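Local coordinates for protein glucuronan lyase A (Trichoderma reesei, PDB 2ZZJ) that probably cleaves beta-1,4-linked glucuronan chains within the polymer by lyase chemistry, using a calcium-containing beta-jelly-roll fold, at residues S36-Q42 against F216-D222; H53-N59 against Q194-Y200; E67-G71 against T228-V233. All coordinates share one frame. Numbering follows the deposited sequence.

In the fold
The three contacts sample the two antiparallel sheets of the jelly roll and an outer cover. Contact 1 pairs two strands of one sheet and ends in the calcium site; contact 2 pairs strands of the other sheet. Both are largely buried and backbone-bonded, and they meet directly: Ser54 OG lies 2.7 Å from Thr41 O, a probable hydrogen bond between the sheets. Contact 3 returns to the first sheet, where strand 66-76 neighbours strand 216-227, but it is partly buried and packs a short helical turn on that sheet without a direct hydrogen bond. Apolar and aromatic packing and calcium ligation mark contact 1, a salt-bridge network contact 2, and an aromatic ring under backbone atoms contact 3.

Contact 1: S36-Q42 against F216-D222; sequences SALKMTQ and FRQVWYD. With CA (calcium ion), chain B.
Strands 37-42 and 216-222 run antiparallel as neighbours in one beta-jelly-roll sheet, their axes 4.6 Å apart at 154°, with Leu38-Tyr221, Met40-Val219 and Gln42-Arg217 as hydrogen-bonded pairs; Met40 N to Val219 O is 2.8 Å and Val219 N to Met40 O 3.0 Å. Tyr221 (chi1 m) has the most surface covered. Its ring takes a Met-aromatic contact from Met40, SD to CD2 3.7 Å, the flexible thioether (m, then p) fitting obliquely beside it, while the Tyr221 hydroxyl is bonded to Ile89 O. On the other face Lys39, extended to CD and bent at chi3 (p), lays its aliphatic chain over Trp220, CG 3.9 Å from the centroid of the five-membered ring, a CH-pi contact suited to a partly exposed lysine. Past the paired residues, Ser36 O (2.4 Å) and Asp222 OD1 (2.4 Å) and OD2 (2.6 Å) bind the calcium ion, which Asp7, Lys33 and two waters complete. Strand 23-27 flanks 37-43, strand 66-76 flanks 216-227, and Leu199 of the opposing sheet packs beneath Met40 and Val219.

Contact 2: H53-N59 against Q194-Y200; sequences HSEVDHN and QFRVGLY
Antiparallel strands 53-58 and 194-197 approach to 4.8 Å at 153°. Within the second strand, Gln194 (chi1 m) turns OE1 to Arg196 NE, 2.8 Å, and steadies that guanidinium. Phe195 closes a hydrogen-bonded pair with His58, Phe195 N to His58 O 2.9 Å. Extended Arg196 centres a salt-bridge network: NH1 meets Glu55 OE1 at 3.1 Å, while Asp57 OD1 lies 3.5 Å from NE, out of the guanidinium plane and held by charge alone; Arg17 joins both acids, balancing the buried charges. Val197 pairs with Val56, CG2 to CG2 3.6 Å. At Gly198 the chain turns a corner with phi/psi 151/169, and a CB would clash with Ser54 O, so glycine is needed. A water joins Gly198 O (2.8 Å) to Glu55 OE2 (2.7 Å), which also accepts from Gln91 NE2. Leu199 O accepts from Ser54 N at 2.7 Å, and Tyr200 (chi1 t) makes an offset stack with His53, centroids 3.7 Å apart. In this jelly-roll sheet, strand 15-18 borders 53-63 and strand 86-95 borders 192-197.

Contact 3: E67-G71 against T228-V233; sequences EQFYG and TTFADV
This is a partly buried packing contact between strand 66-76, bonded to strands 152-160 and 216-227, and the short, weakly bonded helical turn at about 230-233, which folds back over the sheet. No hydrogen bond joins the segments; the strand, extended throughout, offers Phe69 and Gly71, while Tyr70 points away toward Phe92 and Phe195 of the other sheet. Phe69 (chi1 m) is the centrepiece. One face of its ring lies under the backbone, with Phe69 CG 3.4 Å from Thr229 O and Phe69 CE1 3.4 Å from Phe230 N, and Phe69 CE1 meets Phe230 CB at 3.8 Å. A capping box starts the turn: Thr229, the N-cap (chi1 p), accepts at OG1 from Asp232 N, 3.1 Å, and Asp232 OD2 accepts a weak bond from Thr229 N, 3.2 Å. The turn covers the outer face of this jelly-roll sheet. Val233, branched and apolar, closes the packing, CG2 3.7 Å from Phe69 CB, and Gly71 lets the backbones converge: its CA is 3.4 Å from Val233 O, where a CB would clash. At the other end a water lies 2.7 Å from Glu67 OE2 and 3.0 Å from Thr228 O; Glu67 OE1 turns to Gln157 and Tyr167.

Contact 1: S36-Q42 against F216-D222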
# COMPACT_ATOMS: atom_id res chain seq x y z
N SER A 36 3.15 9.24 18.83
CA SER A 36 4.14 8.78 17.89
C SER A 36 3.49 8.51 16.55
O SER A 36 2.33 8.08 16.49
CB SER A 36 4.75 7.48 18.40
OG SER A 36 5.94 7.22 17.69
N ALA A 37 4.23 8.78 15.48
CA ALA A 37 3.84 8.29 14.14
C ALA A 37 5.11 7.98 13.35
O ALA A 37 6.21 8.27 13.83
CB ALA A 37 2.98 9.30 13.44
N LEU A 38 4.97 7.45 12.14
CA LEU A 38 6.12 7.18 11.29
C LEU A 38 6.16 8.16 10.17
O LEU A 38 5.12 8.47 9.61
CB LEU A 38 6.05 5.77 10.72
CG LEU A 38 6.15 4.65 11.77
CD1 LEU A 38 5.94 3.27 11.13
CD2 LEU A 38 7.51 4.70 12.50
N LYS A 39 7.36 8.66 9.86
CA LYS A 39 7.57 9.56 8.72
C LYS A 39 8.41 8.83 7.67
O LYS A 39 9.49 8.33 7.99
CB LYS A 39 8.28 10.84 9.15
CG LYS A 39 8.50 11.82 8.00
CD LYS A 39 9.14 13.12 8.46
CE LYS A 39 10.54 12.87 9.02
NZ LYS A 39 11.27 14.20 9.06
N MET A 40 7.90 8.73 6.44
CA MET A 40 8.64 8.12 5.34
C MET A 40 9.02 9.23 4.37
O MET A 40 8.17 10.06 4.02
CB MET A 40 7.78 7.09 4.57
CG MET A 40 7.65 5.71 5.24
SD MET A 40 7.00 5.82 6.89
CE MET A 40 6.43 4.13 7.07
N THR A 41 10.28 9.25 3.94
CA THR A 41 10.71 10.21 2.90
C THR A 41 11.46 9.52 1.78
O THR A 41 12.08 8.44 1.97
CB THR A 41 11.55 11.39 3.48
OG1 THR A 41 12.93 10.99 3.64
CG2 THR A 41 10.98 11.88 4.79
N GLN A 42 11.37 10.11 0.59
CA GLN A 42 12.19 9.67 -0.54
C GLN A 42 12.72 10.88 -1.30
O GLN A 42 12.09 11.94 -1.31
CB GLN A 42 11.41 8.76 -1.50
CG GLN A 42 11.49 7.26 -1.14
CD GLN A 42 12.93 6.75 -1.35
OE1 GLN A 42 13.71 7.37 -2.08
NE2 GLN A 42 13.28 5.63 -0.70
N PHE A 216 11.95 15.87 -3.11
CA PHE A 216 11.93 15.40 -1.73
C PHE A 216 10.48 15.23 -1.30
O PHE A 216 9.76 16.22 -1.11
CB PHE A 216 12.64 16.39 -0.81
CG PHE A 216 12.64 15.99 0.64
CD1 PHE A 216 13.26 14.79 1.04
CD2 PHE A 216 12.09 16.83 1.62
CE1 PHE A 216 13.31 14.42 2.41
CE2 PHE A 216 12.12 16.46 2.96
CZ PHE A 216 12.73 15.24 3.35
N ARG A 217 10.08 13.98 -1.11
CA ARG A 217 8.67 13.65 -0.87
C ARG A 217 8.50 13.10 0.53
O ARG A 217 9.32 12.29 0.95
CB ARG A 217 8.20 12.64 -1.90
CG ARG A 217 8.15 13.17 -3.36
CD ARG A 217 6.85 13.96 -3.55
NE ARG A 217 6.81 14.67 -4.84
CZ ARG A 217 5.70 15.15 -5.39
NH1 ARG A 217 4.51 14.98 -4.77
NH2 ARG A 217 5.77 15.76 -6.58
N GLN A 218 7.44 13.50 1.23
CA GLN A 218 7.21 13.07 2.62
C GLN A 218 5.77 12.61 2.86
O GLN A 218 4.82 13.31 2.48
CB GLN A 218 7.50 14.19 3.61
CG GLN A 218 8.83 14.94 3.38
CD GLN A 218 8.94 16.11 4.28
OE1 GLN A 218 8.67 17.25 3.87
NE2 GLN A 218 9.31 15.85 5.51
N VAL A 219 5.62 11.45 3.50
CA VAL A 219 4.31 10.89 3.84
C VAL A 219 4.43 10.32 5.26
O VAL A 219 5.45 9.66 5.57
CB VAL A 219 3.86 9.78 2.87
CG1 VAL A 219 2.42 9.26 3.30
CG2 VAL A 219 3.85 10.30 1.40
N TRP A 220 3.45 10.59 6.12
CA TRP A 220 3.41 10.08 7.49
C TRP A 220 2.38 8.95 7.58
O TRP A 220 1.42 8.93 6.78
CB TRP A 220 3.01 11.18 8.46
CG TRP A 220 4.05 12.24 8.66
CD1 TRP A 220 4.86 12.42 9.77
CD2 TRP A 220 4.42 13.26 7.74
NE1 TRP A 220 5.70 13.52 9.59
CE2 TRP A 220 5.44 14.04 8.35
CE3 TRP A 220 3.99 13.59 6.46
CZ2 TRP A 220 6.03 15.12 7.70
CZ3 TRP A 220 4.58 14.70 5.82
CH2 TRP A 220 5.58 15.43 6.44
N TYR A 221 2.59 8.02 8.52
CA TYR A 221 1.68 6.90 8.74
C TYR A 221 1.45 6.71 10.22
O TYR A 221 2.32 7.02 11.04
CB TYR A 221 2.29 5.61 8.20
CG TYR A 221 2.39 5.56 6.71
CD1 TYR A 221 1.38 4.95 5.95
CD2 TYR A 221 3.46 6.13 6.05
CE1 TYR A 221 1.46 4.89 4.53
CE2 TYR A 221 3.54 6.11 4.62
CZ TYR A 221 2.55 5.47 3.90
OH TYR A 221 2.71 5.42 2.53
N ASP A 222 0.32 6.11 10.55
CA ASP A 222 0.01 5.79 11.94
C ASP A 222 -1.12 4.78 12.00
O ASP A 222 -1.83 4.58 11.01
CB ASP A 222 -0.40 7.09 12.64
CG ASP A 222 -0.24 7.02 14.17
OD1 ASP A 222 0.11 5.94 14.72
OD2 ASP A 222 -0.48 8.07 14.79
CA CA B . 0.32 6.90 16.97
O HOH W 1 1.42 6.52 19.16
O HOH W 2 -1.56 5.51 17.55

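Contact 2: H53-N59 against Q194-Y200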
# COMPACT_ATOMS: atom_id res chain seq x y z
N HIS A 53 11.89 2.81 -2.55
CA HIS A 53 10.97 2.33 -1.50
C HIS A 53 11.40 2.87 -0.15
O HIS A 53 12.55 2.68 0.27
CB HIS A 53 11.06 0.82 -1.35
CG HIS A 53 10.59 0.03 -2.52
ND1 HIS A 53 11.43 -0.33 -3.55
CD2 HIS A 53 9.40 -0.56 -2.78
CE1 HIS A 53 10.78 -1.09 -4.41
NE2 HIS A 53 9.54 -1.24 -3.96
N SER A 54 10.47 3.49 0.57
CA SER A 54 10.67 3.75 2.01
C SER A 54 9.45 3.13 2.71
O SER A 54 8.38 3.74 2.75
CB SER A 54 10.77 5.24 2.32
OG SER A 54 12.01 5.78 1.91
N GLU A 55 9.59 1.90 3.22
CA GLU A 55 8.43 1.09 3.64
C GLU A 55 8.73 0.34 4.95
O GLU A 55 9.91 0.14 5.32
CB GLU A 55 8.08 0.04 2.57
CG GLU A 55 7.45 0.60 1.26
CD GLU A 55 7.30 -0.45 0.18
OE1 GLU A 55 8.19 -1.34 0.06
OE2 GLU A 55 6.28 -0.40 -0.56
N VAL A 56 7.66 -0.05 5.64
CA VAL A 56 7.76 -1.00 6.73
C VAL A 56 6.90 -2.19 6.38
O VAL A 56 5.84 -2.04 5.75
CB VAL A 56 7.36 -0.40 8.07
CG1 VAL A 56 8.40 0.65 8.48
CG2 VAL A 56 5.90 0.24 7.98
N ASP A 57 7.37 -3.40 6.74
CA ASP A 57 6.75 -4.63 6.23
C ASP A 57 6.11 -5.39 7.38
O ASP A 57 6.72 -5.55 8.46
CB ASP A 57 7.75 -5.62 5.61
CG ASP A 57 8.46 -5.09 4.37
OD1 ASP A 57 8.15 -3.96 3.93
OD2 ASP A 57 9.40 -5.81 3.89
N HIS A 58 4.88 -5.84 7.15
CA HIS A 58 4.23 -6.82 8.01
C HIS A 58 4.14 -8.08 7.17
O HIS A 58 3.33 -8.15 6.27
CB HIS A 58 2.83 -6.38 8.42
CG HIS A 58 2.05 -7.41 9.16
ND1 HIS A 58 2.41 -7.84 10.43
CD2 HIS A 58 0.93 -8.09 8.84
CE1 HIS A 58 1.54 -8.74 10.85
NE2 HIS A 58 0.64 -8.92 9.91
N ASN A 59 4.99 -9.06 7.46
CA ASN A 59 5.08 -10.23 6.56
C ASN A 59 3.81 -11.02 6.34
O ASN A 59 3.54 -11.50 5.23
CB ASN A 59 6.23 -11.15 7.02
CG ASN A 59 7.58 -10.54 6.73
OD1 ASN A 59 7.72 -9.74 5.80
ND2 ASN A 59 8.59 -10.89 7.55
N GLN A 194 3.04 -10.18 1.78
CA GLN A 194 3.33 -9.20 2.82
C GLN A 194 2.35 -8.04 2.68
O GLN A 194 1.83 -7.80 1.59
CB GLN A 194 4.73 -8.64 2.66
CG GLN A 194 5.84 -9.66 2.49
CD GLN A 194 7.14 -9.00 2.26
OE1 GLN A 194 7.20 -7.87 1.77
NE2 GLN A 194 8.23 -9.70 2.58
N PHE A 195 2.11 -7.33 3.78
CA PHE A 195 1.37 -6.08 3.74
C PHE A 195 2.40 -5.02 4.09
O PHE A 195 2.98 -5.04 5.19
CB PHE A 195 0.24 -6.11 4.76
CG PHE A 195 -0.50 -4.81 4.88
CD1 PHE A 195 -0.85 -4.07 3.75
CD2 PHE A 195 -0.84 -4.31 6.15
CE1 PHE A 195 -1.56 -2.84 3.85
CE2 PHE A 195 -1.55 -3.07 6.28
CZ PHE A 195 -1.90 -2.35 5.14
N ARG A 196 2.66 -4.12 3.15
CA ARG A 196 3.61 -3.05 3.38
C ARG A 196 2.90 -1.70 3.38
O ARG A 196 1.98 -1.46 2.56
CB ARG A 196 4.66 -3.00 2.28
CG ARG A 196 5.42 -4.31 2.10
CD ARG A 196 6.51 -4.04 1.12
NE ARG A 196 7.28 -5.25 0.85
CZ ARG A 196 8.20 -5.32 -0.11
NH1 ARG A 196 8.45 -4.25 -0.89
NH2 ARG A 196 8.84 -6.46 -0.31
N VAL A 197 3.33 -0.82 4.29
CA VAL A 197 2.91 0.58 4.17
C VAL A 197 4.15 1.46 4.01
O VAL A 197 5.20 1.22 4.64
CB VAL A 197 1.94 1.09 5.31
CG1 VAL A 197 0.65 0.23 5.38
CG2 VAL A 197 2.65 1.21 6.67
N GLY A 198 4.04 2.49 3.18
CA GLY A 198 5.17 3.39 3.01
C GLY A 198 5.23 4.04 1.65
O GLY A 198 4.53 3.63 0.71
N LEU A 199 6.11 5.03 1.56
CA LEU A 199 6.23 5.82 0.32
C LEU A 199 7.12 5.05 -0.64
O LEU A 199 8.32 4.83 -0.35
CB LEU A 199 6.84 7.19 0.65
CG LEU A 199 7.16 8.07 -0.59
CD1 LEU A 199 5.90 8.34 -1.47
CD2 LEU A 199 7.75 9.35 -0.08
N TYR A 200 6.54 4.67 -1.76
CA TYR A 200 7.26 3.98 -2.83
C TYR A 200 7.10 4.77 -4.12
O TYR A 200 6.03 4.78 -4.75
CB TYR A 200 6.76 2.53 -2.95
CG TYR A 200 7.20 1.78 -4.20
CD1 TYR A 200 8.47 1.98 -4.74
CD2 TYR A 200 6.38 0.81 -4.78
CE1 TYR A 200 8.89 1.27 -5.87
CE2 TYR A 200 6.78 0.10 -5.93
CZ TYR A 200 8.05 0.34 -6.45
OH TYR A 200 8.48 -0.34 -7.57
O HOH W 3 4.20 1.36 -0.85

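Contact 3: E67-G71 against T228-V233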
# COMPACT_ATOMS: atom_id res chain seq x y z
N GLU A 67 -10.79 -13.90 4.43
CA GLU A 67 -11.22 -12.51 4.41
C GLU A 67 -10.40 -11.84 5.48
O GLU A 67 -10.14 -12.45 6.55
CB GLU A 67 -12.71 -12.38 4.76
CG GLU A 67 -13.19 -10.90 4.77
CD GLU A 67 -14.45 -10.62 5.62
OE1 GLU A 67 -15.26 -9.75 5.21
OE2 GLU A 67 -14.64 -11.24 6.68
N GLN A 68 -9.94 -10.61 5.20
CA GLN A 68 -9.25 -9.81 6.22
C GLN A 68 -9.67 -8.35 6.09
O GLN A 68 -10.05 -7.92 5.00
CB GLN A 68 -7.74 -9.91 6.03
CG GLN A 68 -7.12 -11.32 6.30
CD GLN A 68 -6.98 -11.63 7.79
OE1 GLN A 68 -5.98 -11.28 8.42
NE2 GLN A 68 -7.97 -12.30 8.34
N PHE A 69 -9.57 -7.59 7.19
CA PHE A 69 -9.69 -6.13 7.16
C PHE A 69 -8.28 -5.56 7.39
O PHE A 69 -7.47 -6.12 8.16
CB PHE A 69 -10.60 -5.62 8.28
CG PHE A 69 -12.09 -5.86 8.04
CD1 PHE A 69 -12.92 -4.83 7.62
CD2 PHE A 69 -12.65 -7.12 8.26
CE1 PHE A 69 -14.29 -5.04 7.44
CE2 PHE A 69 -14.02 -7.33 8.09
CZ PHE A 69 -14.83 -6.30 7.67
N TYR A 70 -8.00 -4.42 6.75
CA TYR A 70 -6.75 -3.68 6.92
C TYR A 70 -7.12 -2.21 7.13
O TYR A 70 -8.01 -1.70 6.46
CB TYR A 70 -5.90 -3.77 5.64
CG TYR A 70 -5.66 -5.21 5.25
CD1 TYR A 70 -4.52 -5.90 5.71
CD2 TYR A 70 -6.60 -5.91 4.49
CE1 TYR A 70 -4.32 -7.27 5.38
CE2 TYR A 70 -6.40 -7.26 4.17
CZ TYR A 70 -5.26 -7.90 4.60
OH TYR A 70 -5.07 -9.23 4.28
N GLY A 71 -6.43 -1.53 8.04
CA GLY A 71 -6.69 -0.11 8.28
C GLY A 71 -5.35 0.60 8.45
O GLY A 71 -4.39 0.02 9.01
N THR A 228 -10.19 -8.97 11.79
CA THR A 228 -11.30 -9.71 11.20
C THR A 228 -12.60 -8.93 11.16
O THR A 228 -13.58 -9.40 10.60
CB THR A 228 -11.53 -11.07 11.91
OG1 THR A 228 -11.86 -10.85 13.27
CG2 THR A 228 -10.25 -11.91 11.87
N THR A 229 -12.61 -7.72 11.74
CA THR A 229 -13.79 -6.84 11.67
C THR A 229 -13.36 -5.43 11.27
O THR A 229 -12.17 -5.10 11.37
CB THR A 229 -14.55 -6.80 13.02
OG1 THR A 229 -13.80 -6.07 14.02
CG2 THR A 229 -14.80 -8.24 13.53
N PHE A 230 -14.31 -4.61 10.84
CA PHE A 230 -14.04 -3.19 10.58
C PHE A 230 -13.53 -2.48 11.83
O PHE A 230 -12.51 -1.74 11.79
CB PHE A 230 -15.36 -2.53 10.07
CG PHE A 230 -15.20 -1.09 9.65
CD1 PHE A 230 -15.00 -0.74 8.31
CD2 PHE A 230 -15.29 -0.06 10.60
CE1 PHE A 230 -14.84 0.62 7.94
CE2 PHE A 230 -15.16 1.29 10.23
CZ PHE A 230 -14.91 1.63 8.88
N ALA A 231 -14.23 -2.65 12.97
CA ALA A 231 -13.83 -1.96 14.20
C ALA A 231 -12.40 -2.34 14.63
O ALA A 231 -11.72 -1.54 15.27
CB ALA A 231 -14.81 -2.22 15.36
N ASP A 232 -11.98 -3.57 14.33
CA ASP A 232 -10.60 -3.98 14.68
C ASP A 232 -9.56 -3.06 14.04
O ASP A 232 -8.53 -2.76 14.65
CB ASP A 232 -10.30 -5.39 14.20
CG ASP A 232 -10.85 -6.44 15.09
OD1 ASP A 232 -10.96 -6.21 16.31
OD2 ASP A 232 -11.11 -7.53 14.57
N VAL A 233 -9.84 -2.61 12.82
CA VAL A 233 -8.81 -1.88 12.04
C VAL A 233 -9.09 -0.41 11.76
O VAL A 233 -8.23 0.28 11.24
CB VAL A 233 -8.48 -2.59 10.70
CG1 VAL A 233 -8.24 -4.06 10.93
CG2 VAL A 233 -9.59 -2.38 9.63
O HOH W 4 -12.78 -11.45 8.56